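Local coordinates for glutamine cyclotransferase (PDB 3NOL), which catalyses the cyclisation of N-terminal glutamine residues to pyroglutamate, with release of ammonia, at residues A[31-36]-A[211-216]; A[56-61]-A[90-95]; A[63-68]-A[81-86]; A[222-227]-A[245-250]; A[236-241]-A[249-254]. All coordinates share one frame; numbering follows the deposited sequence.

Interaction 1: residues A[31-36]-A[211-216]; sequences YQIVHS and NGILAE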
# COMPACT_ATOMS: atom_id res chain seq x y z
N TYR A 31 -8.75 -3.94 15.93
CA TYR A 31 -7.30 -4.01 16.02
C TYR A 31 -6.84 -3.98 17.49
O TYR A 31 -7.56 -3.45 18.38
CB TYR A 31 -6.67 -2.86 15.24
CG TYR A 31 -6.92 -1.53 15.90
CD1 TYR A 31 -8.04 -0.76 15.55
CD2 TYR A 31 -6.07 -1.05 16.91
CE1 TYR A 31 -8.30 0.45 16.18
CE2 TYR A 31 -6.33 0.16 17.55
CZ TYR A 31 -7.45 0.90 17.17
OH TYR A 31 -7.70 2.09 17.81
N GLN A 32 -5.64 -4.50 17.71
CA GLN A 32 -4.84 -4.28 18.93
C GLN A 32 -3.44 -3.83 18.49
O GLN A 32 -2.81 -4.49 17.64
CB GLN A 32 -4.69 -5.57 19.75
CG GLN A 32 -5.99 -6.22 20.19
CD GLN A 32 -6.60 -7.09 19.10
OE1 GLN A 32 -5.92 -7.92 18.48
NE2 GLN A 32 -7.90 -6.89 18.86
N ILE A 33 -2.99 -2.71 19.03
CA ILE A 33 -1.65 -2.20 18.74
C ILE A 33 -0.62 -3.01 19.51
O ILE A 33 -0.67 -3.07 20.75
CB ILE A 33 -1.50 -0.70 19.08
CG1 ILE A 33 -2.43 0.14 18.20
CG2 ILE A 33 -0.04 -0.25 18.93
CD1 ILE A 33 -2.55 1.61 18.59
N VAL A 34 0.31 -3.62 18.78
CA VAL A 34 1.43 -4.37 19.38
C VAL A 34 2.61 -3.44 19.68
O VAL A 34 3.20 -3.48 20.78
CB VAL A 34 1.90 -5.54 18.46
CG1 VAL A 34 3.03 -6.34 19.15
CG2 VAL A 34 0.73 -6.45 18.10
N HIS A 35 2.95 -2.61 18.69
CA HIS A 35 3.96 -1.56 18.78
C HIS A 35 3.55 -0.38 17.91
O HIS A 35 2.83 -0.56 16.92
CB HIS A 35 5.34 -2.04 18.29
CG HIS A 35 5.87 -3.22 19.04
ND1 HIS A 35 6.19 -3.16 20.39
CD2 HIS A 35 6.17 -4.47 18.64
CE1 HIS A 35 6.64 -4.34 20.78
NE2 HIS A 35 6.64 -5.15 19.74
N SER A 36 4.02 0.81 18.28
CA SER A 36 3.94 1.99 17.41
C SER A 36 5.36 2.40 17.10
O SER A 36 6.21 2.46 18.01
CB SER A 36 3.25 3.17 18.13
OG SER A 36 1.96 2.78 18.57
N ASN A 211 -11.06 2.94 12.77
CA ASN A 211 -11.56 4.18 13.35
C ASN A 211 -11.10 4.31 14.79
O ASN A 211 -11.11 3.33 15.54
CB ASN A 211 -13.07 4.29 13.22
CG ASN A 211 -13.49 4.74 11.84
OD1 ASN A 211 -13.32 5.91 11.49
ND2 ASN A 211 -14.04 3.83 11.05
N GLY A 212 -10.62 5.50 15.14
CA GLY A 212 -10.12 5.76 16.50
C GLY A 212 -8.65 5.47 16.75
O GLY A 212 -8.12 5.84 17.82
N ILE A 213 -7.97 4.84 15.80
CA ILE A 213 -6.55 4.54 15.95
C ILE A 213 -5.69 5.82 16.12
O ILE A 213 -4.68 5.79 16.81
CB ILE A 213 -6.01 3.57 14.85
CG1 ILE A 213 -4.75 2.85 15.35
CG2 ILE A 213 -5.79 4.32 13.54
CD1 ILE A 213 -4.36 1.66 14.55
N LEU A 214 -6.10 6.93 15.51
CA LEU A 214 -5.36 8.20 15.66
C LEU A 214 -5.30 8.71 17.09
O LEU A 214 -4.36 9.40 17.46
CB LEU A 214 -5.90 9.30 14.74
CG LEU A 214 -5.34 9.38 13.33
CD1 LEU A 214 -5.73 10.73 12.71
CD2 LEU A 214 -3.82 9.17 13.30
N ALA A 215 -6.32 8.36 17.88
CA ALA A 215 -6.38 8.71 19.30
C ALA A 215 -5.26 8.02 20.11
O ALA A 215 -4.91 8.46 21.21
CB ALA A 215 -7.77 8.36 19.87
N GLU A 216 -4.70 6.94 19.54
CA GLU A 216 -3.60 6.18 20.15
C GLU A 216 -2.23 6.49 19.50
O GLU A 216 -1.23 5.81 19.77
CB GLU A 216 -3.91 4.66 20.07
CG GLU A 216 -5.15 4.24 20.92
CD GLU A 216 -5.50 2.75 20.80
OE1 GLU A 216 -4.66 1.89 21.16
OE2 GLU A 216 -6.63 2.44 20.37
O HOH W 1 -4.69 -0.94 20.82
O HOH W 2 1.57 5.74 19.41

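Interaction 2: residues A[56-61]-A[90-95]; sequences YESTGL and EGISDW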
# COMPACT_ATOMS: atom_id res chain seq x y z
N TYR A 56 9.72 -0.20 2.69
CA TYR A 56 9.94 0.60 1.48
C TYR A 56 8.69 1.44 1.28
O TYR A 56 7.58 0.93 1.36
CB TYR A 56 10.20 -0.30 0.27
CG TYR A 56 11.60 -0.88 0.30
CD1 TYR A 56 12.63 -0.26 -0.42
CD2 TYR A 56 11.89 -2.03 1.04
CE1 TYR A 56 13.94 -0.78 -0.40
CE2 TYR A 56 13.20 -2.56 1.07
CZ TYR A 56 14.21 -1.93 0.34
OH TYR A 56 15.50 -2.45 0.37
N GLU A 57 8.90 2.73 1.08
CA GLU A 57 7.79 3.67 1.01
C GLU A 57 7.93 4.60 -0.19
O GLU A 57 9.02 5.11 -0.47
CB GLU A 57 7.73 4.49 2.30
CG GLU A 57 6.40 5.24 2.53
CD GLU A 57 6.35 5.99 3.87
OE1 GLU A 57 7.26 5.81 4.72
OE2 GLU A 57 5.37 6.75 4.07
N SER A 58 6.82 4.77 -0.89
CA SER A 58 6.66 5.76 -1.93
C SER A 58 5.92 6.91 -1.27
O SER A 58 4.79 6.72 -0.77
CB SER A 58 5.80 5.19 -3.08
OG SER A 58 5.44 6.21 -3.99
N THR A 59 6.55 8.08 -1.25
CA THR A 59 6.05 9.27 -0.53
C THR A 59 5.99 10.51 -1.39
O THR A 59 6.90 10.77 -2.20
CB THR A 59 6.94 9.66 0.70
OG1 THR A 59 8.29 9.92 0.29
CG2 THR A 59 6.91 8.60 1.76
N GLY A 60 4.93 11.28 -1.22
CA GLY A 60 4.89 12.63 -1.72
C GLY A 60 5.52 13.42 -0.58
O GLY A 60 5.33 13.10 0.64
N LEU A 61 6.36 14.36 -0.96
CA LEU A 61 7.07 15.20 0.00
C LEU A 61 7.02 16.58 -0.59
O LEU A 61 7.69 16.84 -1.60
CB LEU A 61 8.53 14.73 0.18
CG LEU A 61 8.70 13.38 0.88
CD1 LEU A 61 10.16 12.90 0.82
CD2 LEU A 61 8.21 13.48 2.34
N GLU A 90 3.14 6.66 -7.16
CA GLU A 90 2.06 6.09 -6.34
C GLU A 90 2.50 4.73 -5.78
O GLU A 90 3.57 4.66 -5.18
CB GLU A 90 0.74 6.04 -7.11
CG GLU A 90 0.28 7.43 -7.56
CD GLU A 90 -0.11 8.34 -6.39
OE1 GLU A 90 -0.43 7.81 -5.31
OE2 GLU A 90 -0.10 9.59 -6.59
N GLY A 91 1.69 3.69 -5.95
CA GLY A 91 2.02 2.38 -5.35
C GLY A 91 3.36 1.81 -5.75
O GLY A 91 3.84 2.06 -6.86
N ILE A 92 3.98 1.08 -4.82
CA ILE A 92 5.18 0.33 -5.14
C ILE A 92 5.06 -1.08 -4.58
O ILE A 92 4.37 -1.31 -3.58
CB ILE A 92 6.50 1.02 -4.62
CG1 ILE A 92 6.44 1.25 -3.09
CG2 ILE A 92 6.77 2.30 -5.39
CD1 ILE A 92 7.78 1.66 -2.47
N SER A 93 5.76 -2.01 -5.22
CA SER A 93 5.82 -3.39 -4.75
C SER A 93 7.14 -3.97 -5.19
O SER A 93 7.66 -3.62 -6.27
CB SER A 93 4.67 -4.22 -5.33
OG SER A 93 4.77 -5.59 -4.91
N ASP A 94 7.68 -4.85 -4.35
CA ASP A 94 8.81 -5.69 -4.78
C ASP A 94 8.33 -6.68 -5.85
O ASP A 94 7.14 -7.04 -5.94
CB ASP A 94 9.42 -6.47 -3.62
CG ASP A 94 8.40 -7.37 -2.93
OD1 ASP A 94 7.37 -6.83 -2.51
OD2 ASP A 94 8.60 -8.62 -2.83
N TRP A 95 9.28 -7.10 -6.68
CA TRP A 95 9.10 -8.27 -7.52
C TRP A 95 10.49 -8.87 -7.72
O TRP A 95 11.38 -8.21 -8.27
CB TRP A 95 8.44 -7.97 -8.88
CG TRP A 95 8.28 -9.25 -9.61
CD1 TRP A 95 9.10 -9.76 -10.59
CD2 TRP A 95 7.31 -10.25 -9.34
NE1 TRP A 95 8.66 -11.01 -10.98
CE2 TRP A 95 7.57 -11.34 -10.21
CE3 TRP A 95 6.22 -10.32 -8.46
CZ2 TRP A 95 6.78 -12.50 -10.22
CZ3 TRP A 95 5.44 -11.49 -8.44
CH2 TRP A 95 5.71 -12.56 -9.34

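Interaction 3: residues A[63-68]-A[81-86]; sequences GRSSIR and IELGKR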
# COMPACT_ATOMS: atom_id res chain seq x y z
N GLY A 63 5.35 18.46 -2.72
CA GLY A 63 5.24 18.70 -4.19
C GLY A 63 6.02 17.76 -5.10
O GLY A 63 5.80 17.76 -6.33
N ARG A 64 6.94 16.99 -4.53
CA ARG A 64 7.79 16.06 -5.29
C ARG A 64 7.60 14.67 -4.72
O ARG A 64 6.96 14.51 -3.68
CB ARG A 64 9.28 16.50 -5.25
CG ARG A 64 9.58 17.74 -6.12
CD ARG A 64 9.48 17.44 -7.62
NE ARG A 64 10.56 16.59 -8.12
CZ ARG A 64 11.79 17.01 -8.45
NH1 ARG A 64 12.69 16.14 -8.88
NH2 ARG A 64 12.12 18.31 -8.32
N SER A 65 8.13 13.66 -5.40
CA SER A 65 7.88 12.28 -4.99
C SER A 65 9.19 11.48 -4.84
O SER A 65 10.14 11.65 -5.64
CB SER A 65 6.91 11.64 -5.98
OG SER A 65 7.07 10.25 -6.11
N SER A 66 9.25 10.64 -3.82
CA SER A 66 10.45 9.86 -3.52
C SER A 66 10.12 8.40 -3.20
O SER A 66 9.01 8.08 -2.75
CB SER A 66 11.19 10.49 -2.33
OG SER A 66 11.86 11.69 -2.71
N ILE A 67 11.11 7.52 -3.41
CA ILE A 67 11.04 6.14 -2.95
C ILE A 67 12.13 6.02 -1.88
O ILE A 67 13.27 6.42 -2.13
CB ILE A 67 11.30 5.11 -4.11
CG1 ILE A 67 10.29 5.27 -5.28
CG2 ILE A 67 11.34 3.67 -3.55
CD1 ILE A 67 8.87 5.41 -4.89
N ARG A 68 11.77 5.52 -0.71
CA ARG A 68 12.75 5.41 0.38
C ARG A 68 12.77 4.04 1.03
O ARG A 68 11.73 3.39 1.15
CB ARG A 68 12.52 6.47 1.46
CG ARG A 68 11.10 6.52 2.00
CD ARG A 68 10.91 7.45 3.22
NE ARG A 68 11.50 8.77 3.02
CZ ARG A 68 11.14 9.89 3.66
NH1 ARG A 68 10.14 9.90 4.58
NH2 ARG A 68 11.81 11.01 3.38
N ILE A 81 15.52 7.79 -3.48
CA ILE A 81 15.58 8.45 -4.80
C ILE A 81 14.41 9.43 -4.91
O ILE A 81 13.34 9.19 -4.33
CB ILE A 81 15.63 7.45 -6.00
CG1 ILE A 81 14.39 6.53 -6.05
CG2 ILE A 81 16.96 6.66 -5.97
CD1 ILE A 81 14.23 5.70 -7.33
N GLU A 82 14.64 10.53 -5.61
CA GLU A 82 13.62 11.50 -5.88
C GLU A 82 13.29 11.41 -7.37
O GLU A 82 14.17 11.55 -8.23
CB GLU A 82 14.13 12.90 -5.52
CG GLU A 82 13.09 13.98 -5.75
CD GLU A 82 13.52 15.37 -5.30
OE1 GLU A 82 14.64 15.55 -4.76
OE2 GLU A 82 12.69 16.30 -5.50
N LEU A 83 12.02 11.18 -7.68
CA LEU A 83 11.59 11.06 -9.07
C LEU A 83 11.67 12.41 -9.78
O LEU A 83 11.54 13.46 -9.14
CB LEU A 83 10.17 10.52 -9.16
CG LEU A 83 9.94 9.10 -8.59
CD1 LEU A 83 8.64 8.55 -9.18
CD2 LEU A 83 11.10 8.16 -8.87
N GLY A 84 11.89 12.37 -11.09
CA GLY A 84 11.86 13.60 -11.90
C GLY A 84 10.60 14.42 -11.67
O GLY A 84 9.52 13.89 -11.38
N LYS A 85 10.72 15.74 -11.80
CA LYS A 85 9.60 16.64 -11.55
C LYS A 85 8.36 16.35 -12.43
O LYS A 85 7.25 16.71 -12.06
CB LYS A 85 10.06 18.09 -11.72
CG LYS A 85 10.84 18.32 -12.99
CD LYS A 85 11.29 19.78 -13.12
CE LYS A 85 11.68 20.05 -14.57
NZ LYS A 85 12.21 21.42 -14.77
N ARG A 86 8.56 15.68 -13.57
CA ARG A 86 7.45 15.30 -14.49
C ARG A 86 6.56 14.17 -13.95
O ARG A 86 5.43 14.01 -14.41
CB ARG A 86 8.00 14.88 -15.86
CG ARG A 86 8.45 16.05 -16.73
CD ARG A 86 8.21 15.76 -18.20
NE ARG A 86 9.11 14.72 -18.70
CZ ARG A 86 8.85 13.92 -19.73
NH1 ARG A 86 9.74 13.01 -20.10
NH2 ARG A 86 7.69 14.01 -20.39
O HOH W 3 8.87 14.07 -8.26

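Interaction 4: residues A[222-227]-A[245-250]; sequences SPIDVL and LWPKVF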
# COMPACT_ATOMS: atom_id res chain seq x y z
N SER A 222 -0.23 18.99 12.42
CA SER A 222 -1.20 19.68 11.61
C SER A 222 -0.44 20.24 10.41
O SER A 222 0.55 20.96 10.58
CB SER A 222 -1.90 20.79 12.41
OG SER A 222 -2.99 21.31 11.66
N PRO A 223 -0.87 19.88 9.20
CA PRO A 223 -2.02 19.06 8.85
C PRO A 223 -1.79 17.56 9.02
O PRO A 223 -0.65 17.12 9.19
CB PRO A 223 -2.21 19.37 7.36
CG PRO A 223 -0.86 19.65 6.88
CD PRO A 223 -0.14 20.33 8.00
N ILE A 224 -2.88 16.80 8.95
CA ILE A 224 -2.80 15.33 8.89
C ILE A 224 -3.78 14.86 7.81
O ILE A 224 -4.76 15.54 7.51
CB ILE A 224 -3.06 14.67 10.25
CG1 ILE A 224 -2.63 13.19 10.24
CG2 ILE A 224 -4.55 14.83 10.66
CD1 ILE A 224 -2.52 12.58 11.63
N ASP A 225 -3.50 13.70 7.21
CA ASP A 225 -4.25 13.24 6.04
C ASP A 225 -4.74 11.78 6.33
O ASP A 225 -4.83 11.35 7.52
CB ASP A 225 -3.34 13.39 4.79
CG ASP A 225 -4.08 13.46 3.46
OD1 ASP A 225 -4.77 12.51 3.07
OD2 ASP A 225 -3.92 14.46 2.74
N VAL A 226 -5.09 11.04 5.28
CA VAL A 226 -5.89 9.82 5.45
C VAL A 226 -5.11 8.55 5.71
O VAL A 226 -3.94 8.43 5.35
CB VAL A 226 -6.86 9.56 4.24
CG1 VAL A 226 -7.81 10.72 4.05
CG2 VAL A 226 -6.10 9.31 2.97
N LEU A 227 -5.78 7.59 6.34
CA LEU A 227 -5.28 6.22 6.45
C LEU A 227 -4.90 5.71 5.04
O LEU A 227 -5.68 5.81 4.12
CB LEU A 227 -6.35 5.31 7.07
CG LEU A 227 -5.94 3.84 7.24
CD1 LEU A 227 -4.93 3.73 8.41
CD2 LEU A 227 -7.14 2.95 7.50
N LEU A 245 0.92 11.56 6.30
CA LEU A 245 1.35 12.52 7.36
C LEU A 245 1.19 11.95 8.78
O LEU A 245 1.38 12.66 9.77
CB LEU A 245 0.62 13.87 7.23
CG LEU A 245 0.53 14.51 5.84
CD1 LEU A 245 -0.25 15.84 5.90
CD2 LEU A 245 1.93 14.73 5.26
N TRP A 246 0.85 10.66 8.87
CA TRP A 246 0.62 10.05 10.16
C TRP A 246 1.94 9.98 10.95
O TRP A 246 3.00 9.71 10.37
CB TRP A 246 0.01 8.65 9.99
CG TRP A 246 -1.44 8.70 9.68
CD1 TRP A 246 -2.13 9.66 8.97
CD2 TRP A 246 -2.42 7.76 10.13
NE1 TRP A 246 -3.48 9.35 8.93
CE2 TRP A 246 -3.68 8.19 9.65
CE3 TRP A 246 -2.35 6.60 10.91
CZ2 TRP A 246 -4.86 7.49 9.91
CZ3 TRP A 246 -3.53 5.91 11.17
CH2 TRP A 246 -4.77 6.35 10.68
N PRO A 247 1.89 10.26 12.26
CA PRO A 247 3.12 10.26 13.08
C PRO A 247 3.63 8.88 13.48
O PRO A 247 4.70 8.78 14.10
CB PRO A 247 2.69 11.02 14.35
CG PRO A 247 1.20 10.68 14.48
CD PRO A 247 0.70 10.65 13.05
N LYS A 248 2.86 7.84 13.17
CA LYS A 248 3.25 6.46 13.52
C LYS A 248 2.96 5.47 12.40
O LYS A 248 2.05 5.70 11.61
CB LYS A 248 2.51 5.98 14.78
CG LYS A 248 2.71 6.79 16.08
CD LYS A 248 4.15 6.78 16.60
CE LYS A 248 4.22 7.55 17.94
NZ LYS A 248 5.62 7.66 18.47
N VAL A 249 3.72 4.37 12.38
CA VAL A 249 3.31 3.12 11.75
C VAL A 249 2.91 2.21 12.92
O VAL A 249 3.67 2.10 13.89
CB VAL A 249 4.47 2.44 10.98
CG1 VAL A 249 4.01 1.10 10.37
CG2 VAL A 249 5.02 3.37 9.89
N PHE A 250 1.76 1.58 12.81
CA PHE A 250 1.27 0.70 13.87
C PHE A 250 1.44 -0.74 13.44
O PHE A 250 0.99 -1.13 12.35
CB PHE A 250 -0.22 0.93 14.15
CG PHE A 250 -0.53 2.31 14.67
CD1 PHE A 250 -1.04 3.26 13.81
CD2 PHE A 250 -0.28 2.65 16.01
CE1 PHE A 250 -1.33 4.57 14.27
CE2 PHE A 250 -0.56 3.93 16.49
CZ PHE A 250 -1.09 4.90 15.60

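Interaction 5: residues A[236-241]-A[249-254]; sequences HHRLFV and VFEITL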
# COMPACT_ATOMS: atom_id res chain seq x y z
N HIS A 236 7.72 -13.13 10.06
CA HIS A 236 7.34 -12.98 11.49
C HIS A 236 5.83 -12.78 11.72
O HIS A 236 5.37 -12.67 12.87
CB HIS A 236 8.13 -11.83 12.14
CG HIS A 236 9.61 -11.85 11.86
ND1 HIS A 236 10.48 -12.71 12.49
CD2 HIS A 236 10.35 -11.12 11.00
CE1 HIS A 236 11.71 -12.50 12.03
NE2 HIS A 236 11.66 -11.53 11.13
N HIS A 237 5.08 -12.71 10.63
CA HIS A 237 3.65 -12.36 10.65
C HIS A 237 3.37 -11.05 11.42
O HIS A 237 2.64 -11.02 12.42
CB HIS A 237 2.81 -13.55 11.15
CG HIS A 237 2.43 -14.51 10.07
ND1 HIS A 237 1.23 -15.20 10.08
CD2 HIS A 237 3.07 -14.90 8.94
CE1 HIS A 237 1.16 -15.98 9.01
NE2 HIS A 237 2.26 -15.81 8.30
N ARG A 238 3.96 -9.97 10.91
CA ARG A 238 3.70 -8.62 11.41
C ARG A 238 2.94 -7.80 10.38
O ARG A 238 3.42 -7.60 9.25
CB ARG A 238 5.01 -7.91 11.79
CG ARG A 238 5.76 -8.54 12.98
CD ARG A 238 7.01 -7.74 13.39
NE ARG A 238 8.03 -7.78 12.34
CZ ARG A 238 9.16 -7.06 12.32
NH1 ARG A 238 9.47 -6.20 13.28
NH2 ARG A 238 10.01 -7.21 11.29
N LEU A 239 1.77 -7.31 10.78
CA LEU A 239 0.95 -6.44 9.94
C LEU A 239 1.16 -4.99 10.37
O LEU A 239 1.00 -4.66 11.55
CB LEU A 239 -0.52 -6.82 10.08
CG LEU A 239 -1.55 -6.07 9.22
CD1 LEU A 239 -1.27 -6.24 7.74
CD2 LEU A 239 -2.97 -6.51 9.56
N PHE A 240 1.49 -4.13 9.41
CA PHE A 240 1.81 -2.73 9.68
C PHE A 240 0.84 -1.85 8.90
O PHE A 240 0.63 -2.07 7.69
CB PHE A 240 3.23 -2.38 9.22
CG PHE A 240 4.31 -3.18 9.89
CD1 PHE A 240 4.76 -2.83 11.17
CD2 PHE A 240 4.89 -4.28 9.24
CE1 PHE A 240 5.78 -3.54 11.78
CE2 PHE A 240 5.91 -5.01 9.85
CZ PHE A 240 6.36 -4.65 11.11
N VAL A 241 0.31 -0.83 9.56
CA VAL A 241 -0.56 0.14 8.88
C VAL A 241 -0.12 1.57 9.20
O VAL A 241 0.35 1.85 10.32
CB VAL A 241 -2.05 -0.06 9.26
CG1 VAL A 241 -2.57 -1.43 8.75
CG2 VAL A 241 -2.26 0.08 10.79
N VAL A 249 3.72 4.37 12.38
CA VAL A 249 3.31 3.12 11.75
C VAL A 249 2.91 2.21 12.92
O VAL A 249 3.67 2.10 13.89
CB VAL A 249 4.47 2.44 10.98
CG1 VAL A 249 4.01 1.10 10.37
CG2 VAL A 249 5.02 3.37 9.89
N PHE A 250 1.76 1.58 12.81
CA PHE A 250 1.27 0.70 13.87
C PHE A 250 1.44 -0.74 13.44
O PHE A 250 0.99 -1.13 12.35
CB PHE A 250 -0.22 0.93 14.15
CG PHE A 250 -0.53 2.31 14.67
CD1 PHE A 250 -1.04 3.26 13.81
CD2 PHE A 250 -0.28 2.65 16.01
CE1 PHE A 250 -1.33 4.57 14.27
CE2 PHE A 250 -0.56 3.93 16.49
CZ PHE A 250 -1.09 4.90 15.60
N GLU A 251 2.05 -1.54 14.31
CA GLU A 251 2.03 -2.98 14.15
C GLU A 251 0.80 -3.46 14.92
O GLU A 251 0.68 -3.21 16.13
CB GLU A 251 3.31 -3.58 14.73
CG GLU A 251 3.32 -5.09 14.70
CD GLU A 251 4.58 -5.68 15.35
OE1 GLU A 251 4.57 -6.91 15.58
OE2 GLU A 251 5.55 -4.94 15.61
N ILE A 252 -0.11 -4.12 14.20
CA ILE A 252 -1.42 -4.49 14.78
C ILE A 252 -1.74 -5.97 14.63
O ILE A 252 -1.35 -6.62 13.65
CB ILE A 252 -2.60 -3.69 14.16
CG1 ILE A 252 -2.70 -3.90 12.63
CG2 ILE A 252 -2.53 -2.22 14.54
CD1 ILE A 252 -4.03 -3.33 12.03
N THR A 253 -2.47 -6.49 15.61
CA THR A 253 -3.15 -7.79 15.44
C THR A 253 -4.66 -7.54 15.24
O THR A 253 -5.15 -6.44 15.50
CB THR A 253 -2.87 -8.74 16.64
OG1 THR A 253 -3.28 -8.11 17.85
CG2 THR A 253 -1.35 -9.11 16.72
N LEU A 254 -5.36 -8.56 14.74
CA LEU A 254 -6.78 -8.47 14.42
C LEU A 254 -7.58 -9.48 15.21
O LEU A 254 -7.12 -10.61 15.39
CB LEU A 254 -7.02 -8.73 12.92
CG LEU A 254 -6.28 -7.79 11.98
CD1 LEU A 254 -6.58 -8.24 10.55
CD2 LEU A 254 -6.73 -6.36 12.26
O HOH W 4 8.10 -5.65 15.76
O HOH W 5 0.82 -8.15 13.32

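Interaction 1: residues A[31-36]-A[211-216]
A short 3-10 turn, 213-216, sets Ile213 and Glu216 against Tyr31 and Ile33 of strand 28-38 at the surface of the beta-propeller. Ile213 lies over one face of the Tyr31 ring. Its CD1 makes a CH-pi contact, 4.0 Å from the Tyr31 ring centroid and 14° off the ring normal. Ile213 CG1 sits 3.8 Å from Tyr31 CZ. Glu216 meets the same ring at its edge. Tyr31 OH donates a hydrogen bond of 2.8 Å to Glu216 OE2, reaching it from above the carboxylate plane. Strand 28-38 turns a corner at Val34, where the pair Val34 and His35 stands opposite the single residue Glu251, a classic beta bulge. Before the corner, the side chains of Ile33 and Glu216 run antiparallel alongside each other, with Ile33 CD1 3.3 Å from Glu216 OE1. That oxygen takes a water hydrogen bond, and the same water accepts from Ile33 N. The carboxylate is thus held through both oxygens. After the corner, a second water bridges Ser36 OG and Glu216 O.

Interaction 2: residues A[56-61]-A[90-95]
Ile92 reaches from strand 89-95 to Ser58, Glu57 and Tyr56 of strand 54-61. Its CB points at that strand and splits into two branches. The short branch, CG2, touches Ser58 CB at 3.8 Å. The long branch starts at CG1, which lies between the backbone N and the carbonyl carbon (chi1 57°) and passes 4.0 Å from Ser58 CB. The tip, CD1, then rests on the backbone: it is 3.6 Å from Ser58 N and 3.7 Å from Glu57 C. CD1 also meets Tyr56 CB at 4.1 Å, while the ring of Tyr56 leads away. One polar bond joins the segments. The first torsion of Ser58 (chi1 169°) swings OG away from its backbone N, and from there it donates to Glu90 O at 2.7 Å. It arrives in the carbonyl plane on a lone pair, with a C=O...donor angle of 142°. The strand segments run antiparallel, but their axes come no closer than 6.9 Å and no backbone hydrogen bond crosses. They belong to two separate four-stranded sheets, successive blades of the propeller. Strand 54-61 is bonded in its own blade to strands 44-51 and 64-70. Ile92 also packs on Phe49 and Ile67 from those two strands, and its side chain is about 7 Å from the bound calcium ion.

Interaction 3: residues A[63-68]-A[81-86]
Arg64 and Glu82 stand roughly perpendicular, and the carboxylate is set over the guanidinium instead of beside it. Glu82 OE2 stands 3.2 Å from Arg64 CZ, over the centre of one face, planes 41° apart. Arg64 NH1 is 3.4 Å from Glu82 OE2, a salt bridge of charge without a hydrogen bond. The backbone of Lys85 lies over the opposite face, its CA 3.5 Å above the Arg64 guanidinium plane and offset toward the rim. The in-plane N-H is used differently: Arg64 NH1 donates to Leu83 O at 2.9 Å, nearly straight at 166°. Bends at chi2 and chi3 fold the arginine into this slot. Strands 64-70 and 77-82 form a beta hairpin, the outer half of a propeller blade. Ile67 and Ile81 make an antiparallel hydrogen-bonded pair, with Ile67 N to Ile81 O at 2.9 Å. Their side chains meet on one face of the sheet and both pack on Trp112 of the next blade. Leu83 N donates to Ser65 O at 2.8 Å.

Interaction 4: residues A[222-227]-A[245-250]
The loop that leads into strand 227-233 is pinned to the turn before strand 248-256 by Trp246, whose indole NE1 donates to Asp225 O at 2.8 Å. The N-H...O angle is 154°. The oxygen lies in the indole plane, but the donor stands 42° above the plane of the carbonyl. Farther along the indole, Trp246 CH2 meets Leu227 CD1 at 3.5 Å. At its other end, Trp246 CD1 meets Ile224 CG1 at 3.8 Å. Ile224 CG1 lies anti to the backbone N (chi1 -166°), which carries CD1 on to Pro247 CD, 4.0 Å away. Both segments enter the last blade of the propeller, 222-227 at the start of strand 227-233 and 245-250 at the start of strand 248-256. Leu245 packs against residues 223-225. Its CD1 touches Pro223 CG at 4.0 Å and Asp225 CB at 4.1 Å. Pro223 follows a cis peptide bond. Leu245 also packs on Phe44 of strand 44-51, while Trp246 packs on Ile213. Within the loop, Val226 N donates to Asp225 OD1 at 2.7 Å, on the anti lone pair.

Interaction 5: residues A[236-241]-A[249-254]
Val241 and Phe250 form an antiparallel hydrogen-bonded pair, with Val241 N to Phe250 O and Phe250 N to Val241 O both 2.9 Å. Two residues away on each strand, Ile252 N donates to Leu239 O, also at 2.9 Å. In the other direction a water joins the two residues, accepting from Leu239 N and donating to Ile252 O. Apolar contacts gather on the face of Leu239, Val241, Phe250 and Ile252. Val241 CG2 meets Phe250 CB at 4.0 Å, and Leu239 CD2 meets Ile252 CG1 at 4.0 Å. On the other face Phe240 and Glu251 lie side by side, with Phe240 CE1 3.8 Å from Glu251 CB. The polar contact is indirect. The aliphatic part of Arg238 crosses the Glu251 carboxylate at a slant, Arg238 CG 3.3 Å from Glu251 OE1, while Arg238 NE makes a salt bridge to Asp233. A water accepts from Arg238 NH1 and donates to Glu251 OE2. Strands 238-243 and 248-256 form a beta hairpin. With strand 227-233 on one side and the N-terminal strand 28-38 on the other, they make the closing blade, the "velcro" closure common in beta-propellers.

Overall arrangement
From the N terminus, strand 28-38 opens the longest loop, which interaction 1 closes at 211-216. Interaction 2 lies within that span and joins two successive blades. Interaction 3 lies within interaction 2 and ties the outer hairpin of the first of those blades. These two touch because strands 54-61 and 64-70 are neighbours. Interactions 4 and 5 follow interaction 1. Their loops overlap along the chain, 5 opening inside 4, and both end on strand 248-256, sharing Val249 and Phe250. That strand pairs with 28-38, so interactions 1, 4 and 5 gather round the blade that joins the chain's two ends. Interactions 3 and 5 lie on opposite sides of the chain's centre.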